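PDB 1YQE: hypothetical UPF0204 protein AF0625 from Archaeoglobus fulgidus, which probably hydrolyses D-aminoacyl-tRNAs to free tRNA and D-amino acids, as a zinc-dependent deacylase of broad specificity. Local coordinates for residues Lys6-Glu12 and Phe46-Lys52; Ile56-Asp62 and Gly144-Lys150; Ile74-His80 and Pro151-Ile157. All coordinates share one frame; numbering follows the deposited sequence.

Contact 1: Lys6-Glu12 and Phe46-Lys52; sequences KLVVCSE and FYIAETK
Glu-12 lies across the end of strand 47-51, its base on Thr-51 O, its middle on Glu-50 and its carboxylate on Lys-52. Its CB rests 3.7 Å from Thr-51 O, the carbonyl that also takes the Glu-12 N-H. CG presses on Glu-50 CG, 3.3 Å away, where the two side chains cross at about a right angle. Beyond that point the chain runs extended, bringing CD, OE1 and OE2 against Lys-52 CG, with Glu-12 OE2 3.1 Å from it. Lys-52 NZ stays 4.4 Å from OE2, too far for a salt bridge.

Strands 6-11 and 47-51 are parallel neighbours in the mixed sheet, with 38-42 antiparallel beyond 47-51, and their N-H groups bond alternately, as in Ala-49 N to Val-8 O at 2.8 Å. With CG of Leu-7 opposite the backbone N (chi1 173°), CD1 lies 3.6 Å from Tyr-47 CB and also against Ala-49 CB; Leu-65 of helix 61-65 packs on this face. On the other face Val-8, Cys-10 and Ile-48 meet helix 15-24, whose Gln-18 and Lys-21 hold Glu-50 OE1. Backbone bonding and apolar cover thus join the strands, while Glu-12 and Lys-52 probably add only loose electrostatic attraction.

Contact 2: Ile56-Asp62 and Gly144-Lys150; sequences IYADHID and GPSEISK
Gly-144 brings its CA within 3.2 Å of Ile-56 O in a CH...O contact, an approach that a beta carbon would block by running into this oxygen. In return Gly-144 O lies 3.6 Å from Ile-56 CG2, a branch of a residue that lines the pyrophosphate pocket. Pro-145 follows through a cis peptide bond, its CB set against Asp-59 OD2 and the carbonyl carbon of Ala-58. At Ser-146 the backbone N-H bonds weakly to Asp-59 OD2; the stronger bond to this oxygen is from Glu-147 N, 3.0 Å long and nearly straight, arriving from above the carboxylate plane.

Glu-147 is the centre of an inverse gamma turn and sits against a type II turn, Ala-58 to Ile-61, that leads into helix 61-65. Its carbonyl accepts the N-H of His-60, the N-cap residue, at 2.8 Å, while its CB stands over one face of the imidazole, 3.7 Å from the ring centroid and 15° off the normal. Glu-147 OE2 is hydrogen-bonded to Ser-108 OG and, by a bond too short to be given weight, to Ser-146 OG. Ile-148 sets CD1 against Ala-58 O and Ile-61 CG2, 3.8 Å from the latter, the two isoleucine side chains lying alongside each other.

Ser-149 and Lys-150 share one acceptor. Asp-62, its CG placed between backbone N and carbonyl carbon (chi1 53°), offers OD1 to Ser-149 N at 2.8 Å and Lys-150 N at 3.2 Å, both reaching it from the same face of the carboxylate; these two N-H groups probably stabilise its negative charge. A water donates to OD2. Lys-150 NZ bonds Phe-71 O and makes a cation-pi contact with its ring.

Contact 3: Ile74-His80 and Pro151-Ile157; sequences ILFASRH and PSAFYEI. With POP (pyrophosphate 2-), chain B.
Ile-74 O, at the start of the paired strands, accepts a 2.8 Å bond from a water, a weak one from Ala-153 N and a CH...O contact from Ser-152 CA. The same water accepts a bond from Tyr-155 OH, 2.8 Å away, tying the phenol to the backbone of the other strand. Leu-75 CD2 covers one face of the Tyr-155 ring, on the side of the sheet where helix 114-125 packs.

Phe-76 and Phe-154 occupy the other side as an offset stack, centroids 4.5 Å apart and planes turned by 21°. The overlap is such that Phe-76 CB, rather than its ring, stands over the centre of the Phe-154 ring, 3.6 Å from the centroid and 8° off the normal. Ile-74 CG2 lies over the opposite face of Phe-76. With an alanine in place of Phe-154, the Phe-76 ring would probably lose its cover on one face and a gap would open between it and Pro-145.

Strands 73-81 and 152-159 run parallel in the interior of the mixed sheet, joined by N-H...O bonds such as Tyr-155 N to Phe-76 O, 2.8 Å and nearly straight, and the pyrophosphate sits by their C-terminal ends. Ser-78 OG donates to Arg-79 O on a lone pair in the carbonyl plane, 2.8 Å away. Arg-79 leaves the backbone with CG between N and the carbonyl carbon (chi1 58°), then extends to NE, carrying NH1 to 2.9 Å from pyrophosphate O1, which meets the guanidinium edge in plane. His-80 ND1 makes a weak bond to O5. Glu-156 OE1 packs 3.2 Å from His-80 CB. Arg-54 and the backbone N of Ser-81 also bond the pyrophosphate.

How the contacts relate
Contacts 1 and 3 belong to one mixed sheet, in which strands 47-51, 6-11, 73-81 and 152-159 lie side by side and run parallel. Their centres are about 10 Å apart, and Leu-7 O to Leu-75 N and Val-9 O to Ala-77 N probably bond the two middle strands. The centre of contact 2 lies about 13 Å from that of contact 1 and about 12 Å from that of contact 3, over the sheet face carrying Phe-76 and Phe-154: Pro-145 packs on Phe-154, and Ile-61 on both Thr-51 and Phe-76. Contact 1 closes first along the chain, whereas contacts 2 and 3 alternate their segments. Contact 2 supplies Ile-56 and contact 3 Arg-79, His-80 and Glu-156 to the pyrophosphate pocket.

Contact 1: Lys6-Glu12 and Phe46-Lys52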
loop_
_atom_site.group_PDB
_atom_site.type_symbol
_atom_site.label_atom_id
_atom_site.label_comp_id
_atom_site.label_asym_id
_atom_site.label_seq_id
_atom_site.Cartn_x
_atom_site.Cartn_y
_atom_site.Cartn_z
ATOM N N LYS A 6 -6.374 12.842 6.264
ATOM C CA LYS A 6 -5.506 11.692 6.076
ATOM C C LYS A 6 -4.343 11.747 7.057
ATOM O O LYS A 6 -3.862 12.823 7.409
ATOM C CB LYS A 6 -5.017 11.656 4.626
ATOM C CG LYS A 6 -6.180 11.576 3.638
ATOM C CD LYS A 6 -5.725 11.476 2.198
ATOM C CE LYS A 6 -6.911 11.261 1.270
ATOM N NZ LYS A 6 -7.802 12.451 1.213
ATOM N N LEU A 7 -3.897 10.575 7.501
ATOM C CA LEU A 7 -2.818 10.483 8.473
ATOM C C LEU A 7 -1.604 9.717 7.970
ATOM O O LEU A 7 -1.719 8.569 7.532
ATOM C CB LEU A 7 -3.337 9.803 9.746
ATOM C CG LEU A 7 -2.336 9.438 10.847
ATOM C CD1 LEU A 7 -1.675 10.688 11.397
ATOM C CD2 LEU A 7 -3.075 8.697 11.963
ATOM N N VAL A 8 -0.446 10.360 8.035
ATOM C CA VAL A 8 0.810 9.732 7.630
ATOM C C VAL A 8 1.451 9.227 8.920
ATOM O O VAL A 8 1.576 9.971 9.887
ATOM C CB VAL A 8 1.746 10.744 6.939
ATOM C CG1 VAL A 8 3.086 10.080 6.604
ATOM C CG2 VAL A 8 1.088 11.265 5.675
ATOM N N VAL A 9 1.838 7.956 8.934
ATOM C CA VAL A 9 2.438 7.347 10.116
ATOM C C VAL A 9 3.850 6.859 9.838
ATOM O O VAL A 9 4.091 6.189 8.834
ATOM C CB VAL A 9 1.604 6.134 10.590
ATOM C CG1 VAL A 9 2.322 5.415 11.726
ATOM C CG2 VAL A 9 0.220 6.587 11.025
ATOM N N CYS A 10 4.777 7.185 10.735
ATOM C CA CYS A 10 6.167 6.758 10.594
ATOM C C CYS A 10 6.738 6.281 11.926
ATOM O O CYS A 10 6.157 6.514 12.989
ATOM C CB CYS A 10 7.034 7.893 10.040
ATOM S SG CYS A 10 7.152 9.360 11.087
ATOM N N SER A 11 7.880 5.603 11.856
ATOM C CA SER A 11 8.546 5.085 13.043
ATOM C C SER A 11 9.711 5.994 13.432
ATOM O O SER A 11 10.481 6.435 12.578
ATOM C CB SER A 11 9.060 3.667 12.774
ATOM O OG SER A 11 9.656 3.105 13.930
ATOM N N GLU A 12 9.835 6.273 14.725
ATOM C CA GLU A 12 10.905 7.129 15.218
ATOM C C GLU A 12 12.295 6.598 14.875
ATOM O O GLU A 12 13.223 7.378 14.664
ATOM C CB GLU A 12 10.766 7.320 16.733
ATOM C CG GLU A 12 9.633 8.274 17.109
ATOM C CD GLU A 12 9.401 8.378 18.606
ATOM O OE1 GLU A 12 10.385 8.565 19.357
ATOM O OE2 GLU A 12 8.226 8.284 19.028
ATOM N N PHE A 46 -3.177 17.938 6.494
ATOM C CA PHE A 46 -3.144 16.520 6.830
ATOM C C PHE A 46 -2.441 16.332 8.171
ATOM O O PHE A 46 -1.918 17.287 8.739
ATOM C CB PHE A 46 -2.441 15.727 5.718
ATOM C CG PHE A 46 -1.009 16.114 5.496
ATOM C CD1 PHE A 46 0.019 15.413 6.119
ATOM C CD2 PHE A 46 -0.683 17.179 4.659
ATOM C CE1 PHE A 46 1.353 15.764 5.911
ATOM C CE2 PHE A 46 0.645 17.539 4.444
ATOM C CZ PHE A 46 1.669 16.829 5.072
ATOM N N TYR A 47 -2.441 15.101 8.674
ATOM C CA TYR A 47 -1.828 14.782 9.959
ATOM C C TYR A 47 -0.604 13.892 9.799
ATOM O O TYR A 47 -0.449 13.212 8.787
ATOM C CB TYR A 47 -2.827 14.039 10.843
ATOM C CG TYR A 47 -4.024 14.840 11.296
ATOM C CD1 TYR A 47 -5.210 14.202 11.651
ATOM C CD2 TYR A 47 -3.960 16.229 11.426
ATOM C CE1 TYR A 47 -6.299 14.920 12.126
ATOM C CE2 TYR A 47 -5.047 16.956 11.906
ATOM C CZ TYR A 47 -6.212 16.292 12.254
ATOM O OH TYR A 47 -7.289 16.999 12.739
ATOM N N ILE A 48 0.257 13.904 10.814
ATOM C CA ILE A 48 1.450 13.065 10.840
ATOM C C ILE A 48 1.560 12.513 12.258
ATOM O O ILE A 48 1.357 13.241 13.232
ATOM C CB ILE A 48 2.747 13.849 10.537
ATOM C CG1 ILE A 48 2.698 14.454 9.133
ATOM C CG2 ILE A 48 3.952 12.909 10.658
ATOM C CD1 ILE A 48 3.923 15.293 8.781
ATOM N N ALA A 49 1.870 11.230 12.378
ATOM C CA ALA A 49 2.007 10.621 13.693
ATOM C C ALA A 49 3.294 9.819 13.749
ATOM O O ALA A 49 3.610 9.058 12.832
ATOM C CB ALA A 49 0.812 9.722 13.995
ATOM N N GLU A 50 4.032 9.999 14.837
ATOM C CA GLU A 50 5.289 9.305 15.036
ATOM C C GLU A 50 5.107 8.342 16.202
ATOM O O GLU A 50 4.528 8.699 17.230
ATOM C CB GLU A 50 6.384 10.325 15.342
ATOM C CG GLU A 50 7.778 9.895 14.954
ATOM C CD GLU A 50 8.731 11.072 14.831
ATOM O OE1 GLU A 50 9.907 10.851 14.484
ATOM O OE2 GLU A 50 8.303 12.221 15.077
ATOM N N THR A 51 5.585 7.115 16.032
ATOM C CA THR A 51 5.477 6.098 17.068
ATOM C C THR A 51 6.831 5.421 17.233
ATOM O O THR A 51 7.630 5.395 16.299
ATOM C CB THR A 51 4.430 5.029 16.695
ATOM O OG1 THR A 51 4.335 4.065 17.750
ATOM C CG2 THR A 51 4.830 4.315 15.404
ATOM N N LYS A 52 7.091 4.886 18.420
ATOM C CA LYS A 52 8.355 4.209 18.676
ATOM C C LYS A 52 8.245 2.737 18.306
ATOM O O LYS A 52 9.225 2.001 18.341
ATOM C CB LYS A 52 8.760 4.356 20.150
ATOM C CG LYS A 52 9.206 5.770 20.526
ATOM C CD LYS A 52 9.882 5.823 21.895
ATOM C CE LYS A 52 8.885 5.630 23.030
ATOM N NZ LYS A 52 7.908 6.752 23.101
#

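Contact 2: Ile56-Asp62 and Gly144-Lys150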
loop_
_atom_site.group_PDB
_atom_site.type_symbol
_atom_site.label_atom_id
_atom_site.label_comp_id
_atom_site.label_asym_id
_atom_site.label_seq_id
_atom_site.Cartn_x
_atom_site.Cartn_y
_atom_site.Cartn_z
ATOM N N ILE A 56 5.640 -2.958 11.269
ATOM C CA ILE A 56 5.130 -4.296 10.962
ATOM C C ILE A 56 4.474 -4.996 12.150
ATOM O O ILE A 56 3.712 -5.938 11.970
ATOM C CB ILE A 56 6.233 -5.220 10.387
ATOM C CG1 ILE A 56 7.423 -5.287 11.344
ATOM C CG2 ILE A 56 6.650 -4.729 9.004
ATOM C CD1 ILE A 56 8.489 -6.289 10.915
ATOM N N TYR A 57 4.772 -4.536 13.362
ATOM C CA TYR A 57 4.173 -5.122 14.558
ATOM C C TYR A 57 3.127 -4.180 15.153
ATOM O O TYR A 57 2.565 -4.451 16.216
ATOM C CB TYR A 57 5.243 -5.414 15.614
ATOM C CG TYR A 57 6.276 -6.428 15.186
ATOM C CD1 TYR A 57 7.560 -6.031 14.819
ATOM C CD2 TYR A 57 5.966 -7.786 15.138
ATOM C CE1 TYR A 57 8.517 -6.964 14.417
ATOM C CE2 TYR A 57 6.914 -8.729 14.735
ATOM C CZ TYR A 57 8.187 -8.308 14.376
ATOM O OH TYR A 57 9.130 -9.231 13.976
ATOM N N ALA A 58 2.855 -3.084 14.454
ATOM C CA ALA A 58 1.894 -2.090 14.925
ATOM C C ALA A 58 0.416 -2.458 14.785
ATOM O O ALA A 58 -0.397 -1.613 14.413
ATOM C CB ALA A 58 2.156 -0.757 14.228
ATOM N N ASP A 59 0.061 -3.705 15.079
ATOM C CA ASP A 59 -1.338 -4.132 15.006
ATOM C C ASP A 59 -2.197 -3.214 15.885
ATOM O O ASP A 59 -1.788 -2.847 16.988
ATOM C CB ASP A 59 -1.487 -5.581 15.499
ATOM C CG ASP A 59 -1.196 -6.615 14.414
ATOM O OD1 ASP A 59 -0.960 -7.794 14.764
ATOM O OD2 ASP A 59 -1.216 -6.268 13.217
ATOM N N HIS A 60 -3.377 -2.849 15.388
ATOM C CA HIS A 60 -4.314 -1.988 16.118
ATOM C C HIS A 60 -3.831 -0.564 16.372
ATOM O O HIS A 60 -4.430 0.162 17.170
ATOM C CB HIS A 60 -4.688 -2.636 17.458
ATOM C CG HIS A 60 -5.380 -3.956 17.315
ATOM N ND1 HIS A 60 -6.614 -4.085 16.718
ATOM C CD2 HIS A 60 -4.994 -5.206 17.659
ATOM C CE1 HIS A 60 -6.960 -5.360 16.699
ATOM N NE2 HIS A 60 -5.993 -6.061 17.261
ATOM N N ILE A 61 -2.769 -0.143 15.695
ATOM C CA ILE A 61 -2.269 1.206 15.919
ATOM C C ILE A 61 -3.267 2.269 15.462
ATOM O O ILE A 61 -3.247 3.398 15.957
ATOM C CB ILE A 61 -0.914 1.430 15.219
ATOM C CG1 ILE A 61 -0.264 2.703 15.770
ATOM C CG2 ILE A 61 -1.104 1.518 13.708
ATOM C CD1 ILE A 61 1.129 2.952 15.254
ATOM N N ASP A 62 -4.146 1.915 14.527
ATOM C CA ASP A 62 -5.144 2.870 14.057
ATOM C C ASP A 62 -6.139 3.176 15.174
ATOM O O ASP A 62 -6.565 4.324 15.334
ATOM C CB ASP A 62 -5.893 2.344 12.823
ATOM C CG ASP A 62 -6.482 0.959 13.032
ATOM O OD1 ASP A 62 -7.466 0.623 12.336
ATOM O OD2 ASP A 62 -5.957 0.202 13.879
ATOM N N GLY A 144 3.194 -7.788 8.499
ATOM C CA GLY A 144 2.248 -7.063 9.330
ATOM C C GLY A 144 2.364 -5.577 9.036
ATOM O O GLY A 144 3.207 -5.171 8.237
ATOM N N PRO A 145 1.523 -4.736 9.647
ATOM C CA PRO A 145 0.477 -5.134 10.592
ATOM C C PRO A 145 -0.780 -5.612 9.850
ATOM O O PRO A 145 -1.160 -5.057 8.815
ATOM C CB PRO A 145 0.250 -3.854 11.391
ATOM C CG PRO A 145 0.407 -2.789 10.307
ATOM C CD PRO A 145 1.623 -3.265 9.545
ATOM N N SER A 146 -1.415 -6.658 10.364
ATOM C CA SER A 146 -2.614 -7.174 9.719
ATOM C C SER A 146 -3.882 -6.617 10.350
ATOM O O SER A 146 -4.921 -6.533 9.697
ATOM C CB SER A 146 -2.643 -8.699 9.797
ATOM O OG SER A 146 -2.664 -9.120 11.145
ATOM N N GLU A 147 -3.789 -6.227 11.617
ATOM C CA GLU A 147 -4.950 -5.720 12.330
ATOM C C GLU A 147 -5.145 -4.213 12.210
ATOM O O GLU A 147 -4.994 -3.478 13.180
ATOM C CB GLU A 147 -4.863 -6.129 13.801
ATOM C CG GLU A 147 -4.495 -7.601 13.998
ATOM C CD GLU A 147 -5.378 -8.555 13.209
ATOM O OE1 GLU A 147 -6.595 -8.609 13.473
ATOM O OE2 GLU A 147 -4.856 -9.257 12.320
ATOM N N ILE A 148 -5.477 -3.765 11.004
ATOM C CA ILE A 148 -5.721 -2.351 10.731
ATOM C C ILE A 148 -7.073 -2.281 10.028
ATOM O O ILE A 148 -7.257 -2.894 8.977
ATOM C CB ILE A 148 -4.639 -1.750 9.804
ATOM C CG1 ILE A 148 -3.251 -1.905 10.439
ATOM C CG2 ILE A 148 -4.947 -0.276 9.537
ATOM C CD1 ILE A 148 -3.051 -1.138 11.752
ATOM N N SER A 149 -8.016 -1.552 10.620
ATOM C CA SER A 149 -9.361 -1.420 10.063
ATOM C C SER A 149 -9.517 -0.195 9.180
ATOM O O SER A 149 -10.360 -0.169 8.282
ATOM C CB SER A 149 -10.398 -1.352 11.189
ATOM O OG SER A 149 -10.481 -2.590 11.860
ATOM N N LYS A 150 -8.734 0.836 9.455
ATOM C CA LYS A 150 -8.795 2.046 8.644
ATOM C C LYS A 150 -8.095 1.741 7.328
ATOM O O LYS A 150 -7.145 0.962 7.299
ATOM C CB LYS A 150 -8.073 3.199 9.349
ATOM C CG LYS A 150 -8.893 3.908 10.417
ATOM C CD LYS A 150 -9.942 4.814 9.796
ATOM C CE LYS A 150 -10.879 5.387 10.857
ATOM N NZ LYS A 150 -10.133 6.126 11.904
HETATM O O HOH W 1 -7.773 -2.065 14.437
#

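Contact 3: Ile74-His80 and Pro151-Ile157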
loop_
_atom_site.group_PDB
_atom_site.type_symbol
_atom_site.label_atom_id
_atom_site.label_comp_id
_atom_site.label_asym_id
_atom_site.label_seq_id
_atom_site.Cartn_x
_atom_site.Cartn_y
_atom_site.Cartn_z
ATOM N N ILE A 74 -4.721 5.842 6.596
ATOM C CA ILE A 74 -3.329 5.944 6.995
ATOM C C ILE A 74 -2.383 5.656 5.839
ATOM O O ILE A 74 -2.587 4.719 5.072
ATOM C CB ILE A 74 -2.982 4.936 8.119
ATOM C CG1 ILE A 74 -3.794 5.246 9.378
ATOM C CG2 ILE A 74 -1.488 4.988 8.431
ATOM C CD1 ILE A 74 -3.612 4.205 10.487
ATOM N N LEU A 75 -1.358 6.488 5.716
ATOM C CA LEU A 75 -0.319 6.282 4.724
ATOM C C LEU A 75 0.933 6.015 5.561
ATOM O O LEU A 75 1.505 6.937 6.150
ATOM C CB LEU A 75 -0.110 7.525 3.851
ATOM C CG LEU A 75 -1.207 7.866 2.838
ATOM C CD1 LEU A 75 -2.259 8.758 3.485
ATOM C CD2 LEU A 75 -0.593 8.586 1.654
ATOM N N PHE A 76 1.327 4.748 5.658
ATOM C CA PHE A 76 2.520 4.391 6.418
ATOM C C PHE A 76 3.737 4.736 5.581
ATOM O O PHE A 76 3.834 4.316 4.429
ATOM C CB PHE A 76 2.557 2.891 6.724
ATOM C CG PHE A 76 1.510 2.438 7.696
ATOM C CD1 PHE A 76 0.392 1.744 7.256
ATOM C CD2 PHE A 76 1.655 2.687 9.061
ATOM C CE1 PHE A 76 -0.572 1.296 8.161
ATOM C CE2 PHE A 76 0.696 2.245 9.971
ATOM C CZ PHE A 76 -0.419 1.548 9.520
ATOM N N ALA A 77 4.657 5.503 6.161
ATOM C CA ALA A 77 5.880 5.903 5.477
ATOM C C ALA A 77 6.991 5.089 6.122
ATOM O O ALA A 77 7.232 5.204 7.320
ATOM C CB ALA A 77 6.131 7.393 5.672
ATOM N N SER A 78 7.663 4.261 5.332
ATOM C CA SER A 78 8.705 3.415 5.879
ATOM C C SER A 78 9.770 3.035 4.866
ATOM O O SER A 78 9.642 3.285 3.672
ATOM C CB SER A 78 8.070 2.138 6.443
ATOM O OG SER A 78 9.029 1.101 6.584
ATOM N N ARG A 79 10.836 2.429 5.364
ATOM C CA ARG A 79 11.905 1.978 4.499
ATOM C C ARG A 79 11.514 0.587 4.013
ATOM O O ARG A 79 10.608 -0.045 4.567
ATOM C CB ARG A 79 13.213 1.889 5.286
ATOM C CG ARG A 79 13.139 0.957 6.484
ATOM C CD ARG A 79 14.466 0.900 7.221
ATOM N NE ARG A 79 14.346 0.232 8.512
ATOM C CZ ARG A 79 14.071 -1.057 8.671
ATOM N NH1 ARG A 79 13.889 -1.835 7.615
ATOM N NH2 ARG A 79 13.972 -1.568 9.891
ATOM N N HIS A 80 12.183 0.126 2.962
ATOM C CA HIS A 80 11.952 -1.213 2.437
ATOM C C HIS A 80 13.312 -1.897 2.416
ATOM O O HIS A 80 14.255 -1.390 1.812
ATOM C CB HIS A 80 11.373 -1.175 1.019
ATOM C CG HIS A 80 11.379 -2.510 0.339
ATOM N ND1 HIS A 80 10.701 -3.603 0.837
ATOM C CD2 HIS A 80 12.032 -2.945 -0.766
ATOM C CE1 HIS A 80 10.939 -4.653 0.072
ATOM N NE2 HIS A 80 11.744 -4.282 -0.907
ATOM N N PRO A 151 -8.566 2.331 6.215
ATOM C CA PRO A 151 -7.900 2.061 4.936
ATOM C C PRO A 151 -6.421 2.439 5.067
ATOM O O PRO A 151 -6.086 3.445 5.688
ATOM C CB PRO A 151 -8.650 2.970 3.965
ATOM C CG PRO A 151 -10.052 2.969 4.538
ATOM C CD PRO A 151 -9.793 3.128 6.023
ATOM N N SER A 152 -5.529 1.642 4.495
ATOM C CA SER A 152 -4.115 1.968 4.605
ATOM C C SER A 152 -3.243 1.320 3.544
ATOM O O SER A 152 -3.699 0.495 2.758
ATOM C CB SER A 152 -3.592 1.580 5.992
ATOM O OG SER A 152 -3.522 0.172 6.138
ATOM N N ALA A 153 -1.978 1.723 3.536
ATOM C CA ALA A 153 -0.991 1.185 2.607
ATOM C C ALA A 153 0.382 1.666 3.050
ATOM O O ALA A 153 0.493 2.635 3.810
ATOM C CB ALA A 153 -1.283 1.652 1.171
ATOM N N PHE A 154 1.423 0.974 2.593
ATOM C CA PHE A 154 2.794 1.330 2.919
ATOM C C PHE A 154 3.467 1.948 1.697
ATOM O O PHE A 154 3.418 1.389 0.599
ATOM C CB PHE A 154 3.593 0.096 3.354
ATOM C CG PHE A 154 3.391 -0.282 4.793
ATOM C CD1 PHE A 154 2.166 -0.771 5.234
ATOM C CD2 PHE A 154 4.428 -0.147 5.708
ATOM C CE1 PHE A 154 1.981 -1.123 6.574
ATOM C CE2 PHE A 154 4.253 -0.495 7.041
ATOM C CZ PHE A 154 3.026 -0.984 7.475
ATOM N N TYR A 155 4.080 3.107 1.905
ATOM C CA TYR A 155 4.785 3.840 0.859
ATOM C C TYR A 155 6.234 3.823 1.314
ATOM O O TYR A 155 6.577 4.440 2.319
ATOM C CB TYR A 155 4.229 5.262 0.782
ATOM C CG TYR A 155 2.729 5.273 0.579
ATOM C CD1 TYR A 155 1.853 5.022 1.641
ATOM C CD2 TYR A 155 2.187 5.456 -0.688
ATOM C CE1 TYR A 155 0.467 4.947 1.433
ATOM C CE2 TYR A 155 0.823 5.386 -0.907
ATOM C CZ TYR A 155 -0.036 5.131 0.152
ATOM O OH TYR A 155 -1.385 5.058 -0.096
ATOM N N GLU A 156 7.083 3.112 0.575
ATOM C CA GLU A 156 8.466 2.958 0.994
ATOM C C GLU A 156 9.555 3.306 -0.012
ATOM O O GLU A 156 9.295 3.559 -1.189
ATOM C CB GLU A 156 8.670 1.511 1.456
ATOM C CG GLU A 156 7.496 0.963 2.259
ATOM C CD GLU A 156 7.647 -0.502 2.629
ATOM O OE1 GLU A 156 8.293 -1.260 1.869
ATOM O OE2 GLU A 156 7.105 -0.900 3.678
ATOM N N ILE A 157 10.785 3.292 0.496
ATOM C CA ILE A 157 11.990 3.558 -0.276
ATOM C C ILE A 157 12.916 2.376 -0.015
ATOM O O ILE A 157 13.229 2.088 1.145
ATOM C CB ILE A 157 12.707 4.828 0.212
ATOM C CG1 ILE A 157 11.792 6.039 0.051
ATOM C CG2 ILE A 157 14.000 5.028 -0.564
ATOM C CD1 ILE A 157 12.400 7.325 0.577
HETATM P P1 POP B . 11.315 -4.069 7.605
HETATM O O1 POP B . 12.765 -4.476 7.400
HETATM O O2 POP B . 11.281 -2.843 8.525
HETATM O O3 POP B . 10.517 -5.178 8.275
HETATM O O POP B . 10.603 -3.590 6.182
HETATM P P2 POP B . 10.123 -4.627 4.976
HETATM O O4 POP B . 10.488 -6.063 5.245
HETATM O O5 POP B . 10.730 -4.191 3.683
HETATM O O6 POP B . 8.534 -4.381 4.897
HETATM O O HOH W 2 -2.916 5.100 2.291
HETATM O O HOH W 3 8.092 -3.818 2.168
#